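PDB 3LUB: putative creatinine amidohydrolase from Bacteroides fragilis, which probably hydrolyses carbon-nitrogen bonds in linear amides, as a zinc-dependent hydrolase of the creatininase superfamily. Local coordinates for residues Q95-L106 against M128-F139. Sequence-based numbering, arbitrary orientation.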
loop_
_atom_site.group_PDB
_atom_site.type_symbol
_atom_site.label_atom_id
_atom_site.label_comp_id
_atom_site.label_asym_id
_atom_site.label_seq_id
_atom_site.Cartn_x
_atom_site.Cartn_y
_atom_site.Cartn_z
ATOM N N GLN F 95 10.798 -4.747 3.786
ATOM C CA GLN F 95 12.136 -4.209 4.094
ATOM C C GLN F 95 12.132 -2.705 3.964
ATOM O O GLN F 95 12.669 -2.002 4.785
ATOM C CB GLN F 95 13.213 -4.806 3.191
ATOM C CG GLN F 95 13.460 -6.292 3.408
ATOM C CD GLN F 95 14.577 -6.844 2.543
ATOM O OE1 GLN F 95 14.619 -6.625 1.336
ATOM N NE2 GLN F 95 15.464 -7.589 3.152
ATOM N N GLN F 96 11.508 -2.212 2.913
ATOM C CA GLN F 96 11.501 -0.776 2.677
ATOM C C GLN F 96 10.734 -0.073 3.787
ATOM O O GLN F 96 11.118 0.983 4.236
ATOM C CB GLN F 96 10.923 -0.479 1.302
ATOM C CG GLN F 96 10.845 0.989 0.971
ATOM C CD GLN F 96 10.323 1.249 -0.436
ATOM O OE1 GLN F 96 10.909 0.803 -1.426
ATOM N NE2 GLN F 96 9.232 2.013 -0.530
ATOM N N ALA F 97 9.644 -0.650 4.237
ATOM C CA ALA F 97 8.884 -0.093 5.336
ATOM C C ALA F 97 9.735 -0.023 6.593
ATOM O O ALA F 97 9.673 0.952 7.310
ATOM C CB ALA F 97 7.614 -0.929 5.607
ATOM N N ILE F 98 10.522 -1.075 6.852
ATOM C CA ILE F 98 11.438 -1.112 7.991
ATOM C C ILE F 98 12.436 0.046 7.925
ATOM O O ILE F 98 12.554 0.811 8.891
ATOM C CB ILE F 98 12.189 -2.479 8.099
ATOM C CG1 ILE F 98 11.205 -3.590 8.537
ATOM C CG2 ILE F 98 13.338 -2.376 9.108
ATOM C CD1 ILE F 98 11.711 -5.023 8.287
ATOM N N LEU F 99 13.131 0.177 6.790
ATOM C CA LEU F 99 14.150 1.235 6.609
ATOM C C LEU F 99 13.536 2.630 6.682
ATOM O O LEU F 99 14.113 3.532 7.276
ATOM C CB LEU F 99 14.886 1.079 5.271
ATOM C CG LEU F 99 16.065 2.019 4.952
ATOM C CD1 LEU F 99 17.144 1.947 6.051
ATOM C CD2 LEU F 99 16.649 1.688 3.620
ATOM N N GLU F 100 12.362 2.815 6.089
ATOM C CA GLU F 100 11.598 4.057 6.258
ATOM C C GLU F 100 11.403 4.401 7.712
ATOM O O GLU F 100 11.614 5.544 8.112
ATOM C CB GLU F 100 10.231 3.966 5.549
ATOM C CG GLU F 100 10.399 4.012 4.014
ATOM C CD GLU F 100 9.116 3.818 3.220
ATOM O OE1 GLU F 100 8.121 3.379 3.806
ATOM O OE2 GLU F 100 9.141 4.111 1.991
ATOM N N ASP F 101 11.002 3.416 8.521
ATOM C CA ASP F 101 10.719 3.693 9.934
ATOM C C ASP F 101 12.002 4.003 10.712
ATOM O O ASP F 101 11.995 4.879 11.554
ATOM C CB ASP F 101 9.903 2.566 10.597
ATOM C CG ASP F 101 8.451 2.520 10.111
ATOM O OD1 ASP F 101 7.999 3.443 9.420
ATOM O OD2 ASP F 101 7.760 1.545 10.412
ATOM N N ILE F 102 13.096 3.328 10.395
ATOM C CA ILE F 102 14.382 3.558 11.043
ATOM C C ILE F 102 14.907 4.953 10.714
ATOM O O ILE F 102 15.315 5.691 11.613
ATOM C CB ILE F 102 15.445 2.464 10.633
ATOM C CG1 ILE F 102 14.988 1.098 11.157
ATOM C CG2 ILE F 102 16.888 2.862 11.127
ATOM C CD1 ILE F 102 15.808 -0.091 10.685
ATOM N N VAL F 103 14.870 5.319 9.441
ATOM C CA VAL F 103 15.365 6.615 8.970
ATOM C C VAL F 103 14.519 7.793 9.493
ATOM O O VAL F 103 15.059 8.802 9.935
ATOM C CB VAL F 103 15.423 6.658 7.427
ATOM C CG1 VAL F 103 15.665 8.092 6.926
ATOM C CG2 VAL F 103 16.493 5.696 6.915
ATOM N N SER F 104 13.201 7.650 9.453
ATOM C CA SER F 104 12.313 8.622 10.035
ATOM C C SER F 104 12.687 8.942 11.478
ATOM O O SER F 104 12.774 10.127 11.855
ATOM C CB SER F 104 10.857 8.120 9.972
ATOM O OG SER F 104 9.976 9.066 10.546
ATOM N N SER F 105 12.841 7.894 12.283
ATOM C CA SER F 105 13.233 8.037 13.697
ATOM C C SER F 105 14.602 8.669 13.868
ATOM O O SER F 105 14.734 9.692 14.532
ATOM C CB SER F 105 13.188 6.684 14.398
ATOM O OG SER F 105 11.844 6.299 14.611
ATOM N N LEU F 106 15.610 8.102 13.219
ATOM C CA LEU F 106 16.966 8.676 13.283
ATOM C C LEU F 106 17.015 10.151 12.817
ATOM O O LEU F 106 17.745 10.965 13.351
ATOM C CB LEU F 106 17.952 7.851 12.464
ATOM C CG LEU F 106 18.207 6.384 12.827
ATOM C CD1 LEU F 106 19.133 5.798 11.803
ATOM C CD2 LEU F 106 18.786 6.204 14.204
HETATM N N MSE F 128 15.680 1.484 -2.415
HETATM C CA MSE F 128 15.186 2.111 -1.195
HETATM C C MSE F 128 15.936 3.406 -0.906
HETATM O O MSE F 128 15.349 4.387 -0.471
HETATM C CB MSE F 128 15.400 1.201 -0.001
HETATM C CG MSE F 128 14.686 -0.096 -0.049
HETATM SE SE MSE F 128 15.030 -1.241 1.479
HETATM C CE MSE F 128 14.914 -2.818 0.443
ATOM N N ILE F 129 17.242 3.364 -1.125
ATOM C CA ILE F 129 18.124 4.499 -0.898
ATOM C C ILE F 129 17.795 5.624 -1.873
ATOM O O ILE F 129 17.607 6.767 -1.452
ATOM C CB ILE F 129 19.625 4.060 -0.961
ATOM C CG1 ILE F 129 19.976 3.207 0.277
ATOM C CG2 ILE F 129 20.573 5.245 -1.001
ATOM C CD1 ILE F 129 21.400 2.600 0.249
ATOM N N ARG F 130 17.668 5.300 -3.165
ATOM C CA ARG F 130 17.220 6.284 -4.149
ATOM C C ARG F 130 15.908 6.937 -3.709
ATOM O O ARG F 130 15.799 8.159 -3.673
ATOM C CB ARG F 130 17.028 5.644 -5.534
ATOM C CG ARG F 130 18.329 5.339 -6.243
ATOM C CD ARG F 130 18.120 4.998 -7.738
ATOM N NE ARG F 130 19.412 5.042 -8.433
ATOM C CZ ARG F 130 20.215 3.986 -8.582
ATOM N NH1 ARG F 130 19.854 2.784 -8.161
ATOM N NH2 ARG F 130 21.388 4.136 -9.185
ATOM N N ASP F 131 14.913 6.126 -3.355
ATOM C CA ASP F 131 13.613 6.702 -2.949
ATOM C C ASP F 131 13.685 7.556 -1.662
ATOM O O ASP F 131 13.016 8.594 -1.538
ATOM C CB ASP F 131 12.560 5.589 -2.793
ATOM C CG ASP F 131 12.167 4.958 -4.128
ATOM O OD1 ASP F 131 12.520 5.511 -5.204
ATOM O OD2 ASP F 131 11.490 3.901 -4.091
ATOM N N LEU F 132 14.480 7.119 -0.701
ATOM C CA LEU F 132 14.651 7.873 0.549
ATOM C C LEU F 132 15.474 9.139 0.337
ATOM O O LEU F 132 15.337 10.090 1.084
ATOM C CB LEU F 132 15.271 6.989 1.624
ATOM C CG LEU F 132 14.287 6.072 2.357
ATOM C CD1 LEU F 132 15.039 4.966 3.079
ATOM C CD2 LEU F 132 13.452 6.862 3.332
ATOM N N ALA F 133 16.309 9.159 -0.703
ATOM C CA ALA F 133 17.137 10.341 -1.053
ATOM C C ALA F 133 16.294 11.561 -1.402
ATOM O O ALA F 133 16.700 12.672 -1.185
ATOM C CB ALA F 133 18.093 10.013 -2.221
ATOM N N PHE F 134 15.110 11.332 -1.945
ATOM C CA PHE F 134 14.189 12.389 -2.293
ATOM C C PHE F 134 13.323 12.821 -1.108
ATOM O O PHE F 134 12.977 13.987 -0.993
ATOM C CB PHE F 134 13.302 11.923 -3.459
ATOM C CG PHE F 134 14.060 11.701 -4.748
ATOM C CD1 PHE F 134 14.767 12.732 -5.331
ATOM C CD2 PHE F 134 14.059 10.470 -5.376
ATOM C CE1 PHE F 134 15.475 12.536 -6.503
ATOM C CE2 PHE F 134 14.763 10.271 -6.542
ATOM C CZ PHE F 134 15.461 11.299 -7.111
ATOM N N GLU F 135 12.967 11.874 -0.240
ATOM C CA GLU F 135 12.164 12.175 0.949
ATOM C C GLU F 135 12.994 12.874 2.014
ATOM O O GLU F 135 12.471 13.717 2.728
ATOM C CB GLU F 135 11.624 10.910 1.627
ATOM C CG GLU F 135 10.547 10.107 0.944
ATOM C CD GLU F 135 9.983 9.047 1.920
ATOM O OE1 GLU F 135 9.249 9.432 2.875
ATOM O OE2 GLU F 135 10.304 7.843 1.760
ATOM N N TYR F 136 14.254 12.467 2.171
ATOM C CA TYR F 136 15.152 13.020 3.184
ATOM C C TYR F 136 16.452 13.432 2.496
ATOM O O TYR F 136 17.485 12.712 2.623
ATOM C CB TYR F 136 15.477 11.956 4.265
ATOM C CG TYR F 136 14.271 11.436 5.040
ATOM C CD1 TYR F 136 13.819 12.075 6.194
ATOM C CD2 TYR F 136 13.592 10.315 4.616
ATOM C CE1 TYR F 136 12.701 11.604 6.880
ATOM C CE2 TYR F 136 12.481 9.839 5.285
ATOM C CZ TYR F 136 12.056 10.469 6.414
ATOM O OH TYR F 136 10.985 9.950 7.058
ATOM N N PRO F 137 16.422 14.557 1.747
ATOM C CA PRO F 137 17.603 15.000 0.975
ATOM C C PRO F 137 18.857 15.409 1.811
ATOM O O PRO F 137 19.952 15.450 1.279
ATOM C CB PRO F 137 17.070 16.156 0.130
ATOM C CG PRO F 137 15.830 16.577 0.752
ATOM C CD PRO F 137 15.274 15.454 1.562
ATOM N N ASP F 138 18.696 15.615 3.108
ATOM C CA ASP F 138 19.796 15.925 4.017
ATOM C C ASP F 138 20.371 14.693 4.770
ATOM O O ASP F 138 21.260 14.843 5.619
ATOM C CB ASP F 138 19.362 17.027 5.026
ATOM C CG ASP F 138 18.082 16.669 5.835
ATOM O OD1 ASP F 138 17.372 15.653 5.558
ATOM O OD2 ASP F 138 17.767 17.464 6.750
ATOM N N PHE F 139 19.891 13.486 4.433
ATOM C CA PHE F 139 20.230 12.258 5.163
ATOM C C PHE F 139 21.019 11.334 4.237
ATOM O O PHE F 139 20.513 10.874 3.247
ATOM C CB PHE F 139 18.947 11.598 5.674
ATOM C CG PHE F 139 19.158 10.584 6.777
ATOM C CD1 PHE F 139 19.693 9.350 6.513
ATOM C CD2 PHE F 139 18.773 10.863 8.074
ATOM C CE1 PHE F 139 19.882 8.435 7.535
ATOM C CE2 PHE F 139 18.951 9.943 9.088
ATOM C CZ PHE F 139 19.507 8.742 8.827
HETATM O O HOH W 1 9.439 2.460 -3.497
HETATM O O HOH W 2 10.763 5.543 0.598
HETATM O O HOH W 3 10.259 7.349 6.443
HETATM O O HOH W 4 9.547 11.589 8.722
#
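M128 and L132 of one helix, with Y136 and F139 of the type I turn that follows it, pack against Q96, L99 and V103 of a neighbouring helix in this α/β fold, an apolar seam edged with water. Over these segments the axes cross at -37°, 10.9 Å apart at closest approach. The long, unbranched methionine side chain of M128, modelled as selenomethionine, suits the close end, where its CA lies 6.1 Å from Q96 CA: bent at chi3, it brings SE to 3.8 Å from Q96 CA and CE against Q95 CB. Next along, L132 sends CD1 to L99 CG (3.6 Å), and L99 CD2 also touches M128 CB. V103 serves two rings with one methyl. With CG1 anti to the backbone N (chi1 169°), that methyl makes CH-pi contacts over the centre of the F139 ring and, nearer the rim, over a face of Y136. The phenol of Y136 reaches the watery edge, where one water links OH to E100 O and another joins it to S104 OG. E100 OE2 and E135 OE2, 3.9 Å apart, share a bridging water that probably eases their repulsion; R91 of the third subunit pairs with E100 OE1. Beneath lies the parallel sheet: L99, V103 and F139 rest on L114 of strand 113-118, V103 and L132 on I141 of strand 140-145.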